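Local coordinates for SPbeta prophage-derived aminoglycoside N(3')-acetyltransferase-like protein YokD (PDB 2NYG) that probably acetylates amino groups of aminoglycoside-like antibiotics, using acetyl-coenzyme A as the donor, and may contribute to antibiotic resistance, at residues W91-I94 with R95-P99; S128-P131 with N132-F135; L223-E226 with V227-F231; F263-N266 with D267-I271. All blocks are in the same frame, centred on the assembly; numbering follows the deposited sequence.

Interaction 1 of 4, residues W91-I94 with R95-P99; sequences WDII and RESMP
The guanidinium of Arg95 meets the backbone carbonyl of Trp91 obliquely: Trp91 O lies 3.2 Å from Arg95 NE, at an angle too poor for a hydrogen bond. The indole of Trp91 turns away from the following residues, rests on Pro78 and Lys79, and gives its NE1 hydrogen to Val86 O. With Arg95 CG anti to the carbonyl carbon (chi1 -55°) and the chain extended to NE, the methylenes run back past Trp91 O, CD within 3.4 Å of it. Arg95 also packs on Pro78 and Trp211, and its NH2 forms a long, weak ion pair with Asp77. These side chains flank the short helix 93-96, whose i to i+4 bonds run from Glu96 N to Asp92 O (3.1 Å) and from Ser97 N to Ile93 O (2.9 Å). Ser97, the first residue to leave helical geometry, also directs OG at Ile93 O, though the modelled length is too short to trust. The C-terminal side of this turn faces the dimer partner: Asn46 ND2 of the second subunit is hydrogen-bonded to Ile94 O and Ser97 OG. On the apolar flank, Ile94 CG2 packs against Met98 CE at 3.7 Å, where the methionine bends at chi3.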
# COMPACT_ATOMS: atom_id res chain seq x y z
N TRP A 91 7.51 5.93 -26.18
CA TRP A 91 8.68 6.09 -25.35
C TRP A 91 9.10 7.53 -25.13
O TRP A 91 10.07 7.78 -24.43
CB TRP A 91 9.87 5.35 -25.93
CG TRP A 91 9.70 3.88 -25.99
CD1 TRP A 91 8.58 3.16 -25.68
CD2 TRP A 91 10.67 2.94 -26.42
NE1 TRP A 91 8.79 1.82 -25.89
CE2 TRP A 91 10.07 1.66 -26.35
CE3 TRP A 91 11.99 3.06 -26.87
CZ2 TRP A 91 10.76 0.49 -26.71
CZ3 TRP A 91 12.68 1.90 -27.22
CH2 TRP A 91 12.06 0.63 -27.14
N ASP A 92 8.40 8.48 -25.75
CA ASP A 92 8.80 9.87 -25.57
C ASP A 92 7.85 10.69 -24.74
O ASP A 92 8.26 11.53 -23.94
CB ASP A 92 9.03 10.53 -26.94
CG ASP A 92 10.49 10.48 -27.36
OD1 ASP A 92 11.28 11.36 -26.96
OD2 ASP A 92 10.85 9.53 -28.08
N ILE A 93 6.56 10.45 -24.93
CA ILE A 93 5.57 11.18 -24.16
C ILE A 93 5.62 10.54 -22.77
O ILE A 93 5.23 11.13 -21.76
CB ILE A 93 4.17 11.06 -24.81
CG1 ILE A 93 3.18 11.98 -24.10
CG2 ILE A 93 3.71 9.62 -24.83
CD1 ILE A 93 1.77 11.96 -24.66
N ILE A 94 6.16 9.33 -22.72
CA ILE A 94 6.28 8.63 -21.45
C ILE A 94 7.37 9.20 -20.55
O ILE A 94 7.16 9.32 -19.34
CB ILE A 94 6.52 7.12 -21.69
CG1 ILE A 94 5.18 6.46 -22.04
CG2 ILE A 94 7.13 6.44 -20.48
CD1 ILE A 94 5.25 5.01 -22.41
N ARG A 95 8.53 9.58 -21.13
CA ARG A 95 9.63 10.11 -20.33
C ARG A 95 9.23 11.49 -20.01
O ARG A 95 9.64 12.02 -19.01
CB ARG A 95 10.95 10.16 -21.11
CG ARG A 95 11.42 8.89 -21.73
CD ARG A 95 12.58 9.18 -22.66
NE ARG A 95 13.05 8.00 -23.37
CZ ARG A 95 14.12 8.02 -24.14
NH1 ARG A 95 14.83 9.14 -24.29
NH2 ARG A 95 14.49 6.91 -24.75
N GLU A 96 8.42 12.06 -20.88
CA GLU A 96 7.96 13.43 -20.74
C GLU A 96 6.91 13.67 -19.64
O GLU A 96 6.93 14.69 -18.95
CB GLU A 96 7.41 13.88 -22.09
CG GLU A 96 7.36 15.36 -22.35
CD GLU A 96 6.67 15.63 -23.69
OE1 GLU A 96 6.96 14.89 -24.66
OE2 GLU A 96 5.84 16.57 -23.78
N SER A 97 6.00 12.72 -19.49
CA SER A 97 4.93 12.86 -18.53
C SER A 97 4.99 11.91 -17.35
O SER A 97 3.99 11.73 -16.66
CB SER A 97 3.60 12.68 -19.25
OG SER A 97 3.58 11.44 -19.93
N MET A 98 6.14 11.30 -17.09
CA MET A 98 6.21 10.37 -15.97
C MET A 98 6.34 11.10 -14.64
O MET A 98 7.29 11.85 -14.41
CB MET A 98 7.39 9.42 -16.16
CG MET A 98 7.46 8.32 -15.14
SD MET A 98 8.82 7.21 -15.50
CE MET A 98 8.18 6.33 -16.89
N PRO A 99 5.37 10.90 -13.73
CA PRO A 99 5.45 11.58 -12.43
C PRO A 99 6.79 11.30 -11.79
O PRO A 99 7.24 10.16 -11.76
CB PRO A 99 4.31 10.95 -11.64
CG PRO A 99 3.28 10.70 -12.70
CD PRO A 99 4.11 10.13 -13.84

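Interaction 2 of 4, residues S128-P131 with N132-F135; sequences SNHP and NYSF
His130 swings CG anti to its own backbone N (chi1 -160°), which brings the imidazole alongside the following residues, with ND1 facing the amides of Asn132 and Tyr133. Ser128, with OG between the backbone N and the carbonyl carbon (chi1 51°), turns its hydroxyl to the returning chain. Both groups shape the loop of a beta hairpin joining the antiparallel strands 126-127 and 135-139 of the mixed sheet. ND1 of His130 accepts two hydrogens, from Asn132 N and from Tyr133 N, each at 3.1 Å. The Tyr133 bond is nearly straight but enters far out of the ring plane, whereas Asn132 N sits nearer the plane, at the edge. NE2, on the other side of the ring, bonds Leu151 O, so both ring nitrogens are engaged and the rotation of the imidazole is fixed. The His130 and Tyr133 rings lie side by side, planes 26° apart, slid so far that they barely overlap. Ser134 OG bonds Ser70 O, outside the loop. At the mouth of the hairpin, Ser128 N reaches Phe135 O at 3.0 Å, and Phe135 N donates to Ser128 OG at 2.7 Å.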
# COMPACT_ATOMS: atom_id res chain seq x y z
N SER A 128 14.64 6.05 1.90
CA SER A 128 15.78 6.71 1.25
C SER A 128 15.36 7.40 -0.06
O SER A 128 14.33 7.09 -0.66
CB SER A 128 16.89 5.69 0.99
OG SER A 128 16.39 4.55 0.33
N ASN A 129 16.19 8.33 -0.52
CA ASN A 129 15.84 9.08 -1.71
C ASN A 129 16.19 8.58 -3.13
O ASN A 129 16.30 9.38 -4.05
CB ASN A 129 16.34 10.52 -1.54
CG ASN A 129 15.59 11.49 -2.41
OD1 ASN A 129 14.37 11.48 -2.43
ND2 ASN A 129 16.32 12.33 -3.13
N HIS A 130 16.34 7.28 -3.32
CA HIS A 130 16.65 6.79 -4.66
C HIS A 130 15.34 6.48 -5.39
O HIS A 130 14.40 5.96 -4.80
CB HIS A 130 17.54 5.56 -4.58
CG HIS A 130 18.29 5.28 -5.84
ND1 HIS A 130 17.72 4.64 -6.92
CD2 HIS A 130 19.55 5.62 -6.22
CE1 HIS A 130 18.60 4.61 -7.91
NE2 HIS A 130 19.71 5.19 -7.51
N PRO A 131 15.26 6.81 -6.69
CA PRO A 131 14.07 6.59 -7.52
C PRO A 131 13.77 5.15 -7.93
O PRO A 131 12.63 4.82 -8.30
CB PRO A 131 14.33 7.51 -8.71
CG PRO A 131 15.80 7.43 -8.86
CD PRO A 131 16.27 7.59 -7.42
N ASN A 132 14.79 4.29 -7.86
CA ASN A 132 14.59 2.90 -8.22
C ASN A 132 14.89 1.92 -7.11
O ASN A 132 14.13 0.99 -6.89
CB ASN A 132 15.45 2.52 -9.43
CG ASN A 132 15.04 3.23 -10.69
OD1 ASN A 132 13.92 3.71 -10.84
ND2 ASN A 132 15.96 3.28 -11.64
N TYR A 133 16.00 2.12 -6.41
CA TYR A 133 16.41 1.20 -5.36
C TYR A 133 16.38 1.78 -3.95
O TYR A 133 17.37 1.74 -3.22
CB TYR A 133 17.81 0.71 -5.69
CG TYR A 133 17.94 0.22 -7.12
CD1 TYR A 133 17.18 -0.86 -7.58
CD2 TYR A 133 18.86 0.81 -8.00
CE1 TYR A 133 17.33 -1.34 -8.89
CE2 TYR A 133 19.01 0.34 -9.30
CZ TYR A 133 18.24 -0.74 -9.74
OH TYR A 133 18.38 -1.20 -11.02
N SER A 134 15.23 2.32 -3.57
CA SER A 134 15.08 2.89 -2.24
C SER A 134 14.88 1.78 -1.23
O SER A 134 14.53 0.66 -1.57
CB SER A 134 13.89 3.85 -2.19
OG SER A 134 12.76 3.30 -2.85
N PHE A 135 15.12 2.13 0.03
CA PHE A 135 14.92 1.23 1.15
C PHE A 135 14.06 1.99 2.14
O PHE A 135 13.89 3.20 2.04
CB PHE A 135 16.26 0.87 1.80
CG PHE A 135 17.08 -0.09 1.00
CD1 PHE A 135 17.00 -1.46 1.22
CD2 PHE A 135 17.95 0.38 0.02
CE1 PHE A 135 17.78 -2.35 0.49
CE2 PHE A 135 18.73 -0.49 -0.72
CZ PHE A 135 18.65 -1.86 -0.49

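Interaction 3 of 4, residues L223-E226 with V227-F231; sequences LFQE and VGQAF
Gln225 and Gln229, one helical turn apart, pass at an angle with their amide planes 64° from each other. The Gln225 chain leaves with CG anti to its backbone N (chi1 -175°) and then bends at chi2 (55°), which turns its amide forward along the helix, toward Gln229. There NE2 donates to OD1 of Asp177, and OE1 takes a weak hydrogen bond from Asp179 N, so both polar atoms of this amide have partners in the loop around Phe178. Gln229 stays extended beyond CG, its CB 3.5 Å from Gln225 O. Its amide is probably turned over in the model, and the close approach of the two side-chain ends is therefore doubtful. The backbone here belongs to helix 224-234, with successive i to i+4 bonds: Val227 N to Leu223 O, Gly228 N to Phe224 O (both 2.9 Å), Gln229 N to Gln225 O (3.3 Å) and Ala230 N to Glu226 O (3.1 Å). Val227 places CG1 anti to its backbone N, which turns CG2 back along the helix to lie 3.5 Å from Leu223 O and 4.5 Å from Leu223 CB. Ala230 CB rests 3.6 Å from Glu226 O, and both side chains also touch Trp262 of helix 252-268. Phe224 meets His185 edge-to-face on the buried flank, while Phe231, a turn after Val227, stacks on His235 and sets itself edge-to-face with Phe258.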
# COMPACT_ATOMS: atom_id res chain seq x y z
N LEU A 223 21.70 -15.05 -10.84
CA LEU A 223 22.61 -15.98 -10.18
C LEU A 223 22.43 -16.09 -8.65
O LEU A 223 22.81 -17.10 -8.05
CB LEU A 223 24.05 -15.57 -10.47
CG LEU A 223 24.51 -15.54 -11.93
CD1 LEU A 223 25.90 -14.93 -12.00
CD2 LEU A 223 24.50 -16.95 -12.50
N PHE A 224 21.86 -15.04 -8.04
CA PHE A 224 21.67 -14.98 -6.60
C PHE A 224 21.19 -16.27 -5.98
O PHE A 224 21.62 -16.62 -4.89
CB PHE A 224 20.71 -13.85 -6.23
CG PHE A 224 21.28 -12.48 -6.46
CD1 PHE A 224 22.49 -12.31 -7.13
CD2 PHE A 224 20.57 -11.34 -6.06
CE1 PHE A 224 22.99 -11.05 -7.40
CE2 PHE A 224 21.07 -10.06 -6.33
CZ PHE A 224 22.27 -9.92 -7.00
N GLN A 225 20.31 -16.98 -6.67
CA GLN A 225 19.80 -18.24 -6.17
C GLN A 225 20.93 -19.25 -6.07
O GLN A 225 20.96 -20.06 -5.14
CB GLN A 225 18.70 -18.77 -7.07
CG GLN A 225 18.03 -20.02 -6.54
CD GLN A 225 17.49 -19.82 -5.14
OE1 GLN A 225 17.05 -18.73 -4.79
NE2 GLN A 225 17.52 -20.87 -4.35
N GLU A 226 21.87 -19.20 -7.01
CA GLU A 226 23.01 -20.11 -6.99
C GLU A 226 23.99 -19.67 -5.91
O GLU A 226 24.53 -20.49 -5.18
CB GLU A 226 23.72 -20.11 -8.34
CG GLU A 226 24.37 -21.43 -8.67
CD GLU A 226 25.27 -21.37 -9.89
OE1 GLU A 226 24.83 -20.81 -10.93
OE2 GLU A 226 26.41 -21.89 -9.81
N VAL A 227 24.20 -18.37 -5.80
CA VAL A 227 25.12 -17.85 -4.80
C VAL A 227 24.69 -18.24 -3.38
O VAL A 227 25.51 -18.67 -2.58
CB VAL A 227 25.21 -16.33 -4.89
CG1 VAL A 227 26.17 -15.80 -3.85
CG2 VAL A 227 25.62 -15.93 -6.31
N GLY A 228 23.40 -18.09 -3.11
CA GLY A 228 22.87 -18.40 -1.80
C GLY A 228 22.97 -19.88 -1.49
O GLY A 228 23.22 -20.28 -0.36
N GLN A 229 22.77 -20.70 -2.50
CA GLN A 229 22.82 -22.14 -2.27
C GLN A 229 24.26 -22.61 -2.00
O GLN A 229 24.49 -23.61 -1.33
CB GLN A 229 22.18 -22.87 -3.45
CG GLN A 229 20.65 -23.01 -3.30
CD GLN A 229 19.93 -23.57 -4.53
OE1 GLN A 229 20.39 -24.52 -5.16
NE2 GLN A 229 18.77 -22.99 -4.86
N ALA A 230 25.23 -21.85 -2.52
CA ALA A 230 26.63 -22.18 -2.33
C ALA A 230 27.04 -21.69 -0.93
O ALA A 230 27.87 -22.30 -0.25
CB ALA A 230 27.50 -21.49 -3.42
N PHE A 231 26.44 -20.56 -0.51
CA PHE A 231 26.71 -19.96 0.78
C PHE A 231 26.27 -20.93 1.86
O PHE A 231 26.85 -20.97 2.92
CB PHE A 231 25.92 -18.66 0.89
CG PHE A 231 26.17 -17.87 2.16
CD1 PHE A 231 27.42 -17.33 2.43
CD2 PHE A 231 25.13 -17.63 3.06
CE1 PHE A 231 27.62 -16.57 3.55
CE2 PHE A 231 25.33 -16.88 4.18
CZ PHE A 231 26.57 -16.35 4.43

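Interaction 4 of 4, residues F263-N266 with D267-I271; sequences FINN and DSKNI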
# COMPACT_ATOMS: atom_id res chain seq x y z
N PHE A 263 31.59 -14.79 -7.03
CA PHE A 263 31.65 -14.03 -8.28
C PHE A 263 33.08 -13.92 -8.83
O PHE A 263 33.32 -14.21 -10.00
CB PHE A 263 31.12 -12.60 -8.08
CG PHE A 263 29.62 -12.49 -8.02
CD1 PHE A 263 28.83 -13.11 -8.97
CD2 PHE A 263 29.00 -11.73 -7.03
CE1 PHE A 263 27.45 -12.98 -8.95
CE2 PHE A 263 27.62 -11.60 -6.99
CZ PHE A 263 26.84 -12.22 -7.96
N ILE A 264 34.02 -13.51 -7.98
CA ILE A 264 35.41 -13.33 -8.39
C ILE A 264 36.03 -14.60 -8.98
O ILE A 264 36.65 -14.56 -10.05
CB ILE A 264 36.30 -12.87 -7.20
CG1 ILE A 264 35.90 -11.47 -6.76
CG2 ILE A 264 37.76 -12.87 -7.61
CD1 ILE A 264 36.71 -10.93 -5.60
N ASN A 265 35.87 -15.71 -8.27
CA ASN A 265 36.44 -16.97 -8.72
C ASN A 265 35.63 -17.68 -9.78
O ASN A 265 36.07 -18.68 -10.34
CB ASN A 265 36.64 -17.90 -7.52
CG ASN A 265 37.77 -17.44 -6.59
OD1 ASN A 265 38.86 -17.12 -7.05
ND2 ASN A 265 37.50 -17.41 -5.29
N ASN A 266 34.45 -17.18 -10.08
CA ASN A 266 33.66 -17.87 -11.08
C ASN A 266 33.73 -17.18 -12.43
O ASN A 266 33.39 -17.80 -13.42
CB ASN A 266 32.24 -17.96 -10.65
CG ASN A 266 31.74 -19.39 -10.51
OD1 ASN A 266 32.13 -20.13 -9.62
ND2 ASN A 266 30.84 -19.76 -11.40
N ASP A 267 34.12 -15.89 -12.48
CA ASP A 267 34.24 -15.21 -13.77
C ASP A 267 35.71 -15.25 -14.19
O ASP A 267 36.03 -15.02 -15.34
CB ASP A 267 33.78 -13.74 -13.74
CG ASP A 267 32.42 -13.56 -13.09
OD1 ASP A 267 31.54 -14.45 -13.28
OD2 ASP A 267 32.23 -12.53 -12.38
N SER A 268 36.58 -15.53 -13.23
CA SER A 268 38.01 -15.60 -13.50
C SER A 268 38.52 -17.08 -13.73
O SER A 268 39.26 -17.35 -14.69
CB SER A 268 38.78 -14.91 -12.34
OG SER A 268 39.49 -15.85 -11.58
N LYS A 269 38.06 -17.99 -12.88
CA LYS A 269 38.45 -19.39 -12.93
C LYS A 269 37.54 -20.21 -13.78
O LYS A 269 37.81 -21.37 -14.02
CB LYS A 269 38.60 -20.02 -11.50
CG LYS A 269 39.77 -19.47 -10.70
CD LYS A 269 39.91 -20.14 -9.34
CE LYS A 269 41.09 -19.62 -8.47
NZ LYS A 269 40.82 -19.88 -7.00
N ASN A 270 36.45 -19.59 -14.25
CA ASN A 270 35.51 -20.33 -15.05
C ASN A 270 35.79 -20.40 -16.53
O ASN A 270 36.31 -19.48 -17.16
CB ASN A 270 34.05 -19.86 -14.82
CG ASN A 270 33.36 -20.65 -13.75
OD1 ASN A 270 34.00 -21.39 -12.99
ND2 ASN A 270 32.04 -20.51 -13.66
N ILE A 271 35.36 -21.54 -17.09
CA ILE A 271 35.55 -21.81 -18.52
C ILE A 271 34.38 -21.21 -19.31
O ILE A 271 34.65 -20.47 -20.30
CB ILE A 271 35.66 -23.36 -18.78
CG1 ILE A 271 37.03 -23.85 -18.31
CG2 ILE A 271 35.44 -23.73 -20.27
CD1 ILE A 271 37.19 -25.38 -18.46
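Lys269 returns along Asn265, the residue one turn before it, and the two side chains run alongside each other in the same direction. CB of Lys269 starts 3.1 Å from Asn265 O, and CG, anti to the carbonyl carbon (chi1 -68°), is still 3.8 Å from that same oxygen. From there the extended chain leaves the backbone and follows the Asn265 side chain: CD lies 3.9 Å from Asn265 OD1, CE 3.6 Å, and NZ ends 3.4 Å from Asn265 OD1 in a weak hydrogen bond. The ammonium group thus has a long, loose hold on a neutral amide oxygen. Lys269 N reaches Asn265 O at 3.3 Å but sits well above the carbonyl plane, 66° out of it, and the bond from Ser268 N to Ile264 O is weak. Two residues earlier, Phe263 O is shared by Asp267 N (3.1 Å, i+4) and Asn266 N (i+3), both reaching it from the same face of its plane. Asp267 turns its carboxylate back toward that carbonyl, where two acceptors face each other with no hydrogen bond between them; the charge of OD2 is met by a salt bridge to Arg220. Asn266 and Asn270 also approach, with amide planes 58° apart, though their backbone-to-side-chain contacts are too close in the model to interpret. Phe263 is buried against Ile191, Arg220 and Leu223. This is the solvent-facing C-terminal region of helix 252-268, close to the end of the modelled chain, where i to i+4 backbone bonds accompany mostly exposed polar side chains.

Interactions 3 and 4 are the only two of the four that touch: Leu223 CD1 meets Phe263 CE1 at 3.9 Å, and Phe263 CZ also packs on Phe224 CE1 and Val227 CG2, so the start of 223-231 packs on Phe263 of helix 252-268, with contact centres 14 Å apart. Interaction 2 lies on the opposite side of the chain's centre from interaction 3, 25 Å between centres, and neither touches bound coenzyme A: the side chain of Phe135 is about 10 Å from it and that of Gln225 about 9 Å. Interaction 1 sits at the dimer interface, 20 Å from interaction 2 and 40 Å from interaction 4, centre to centre.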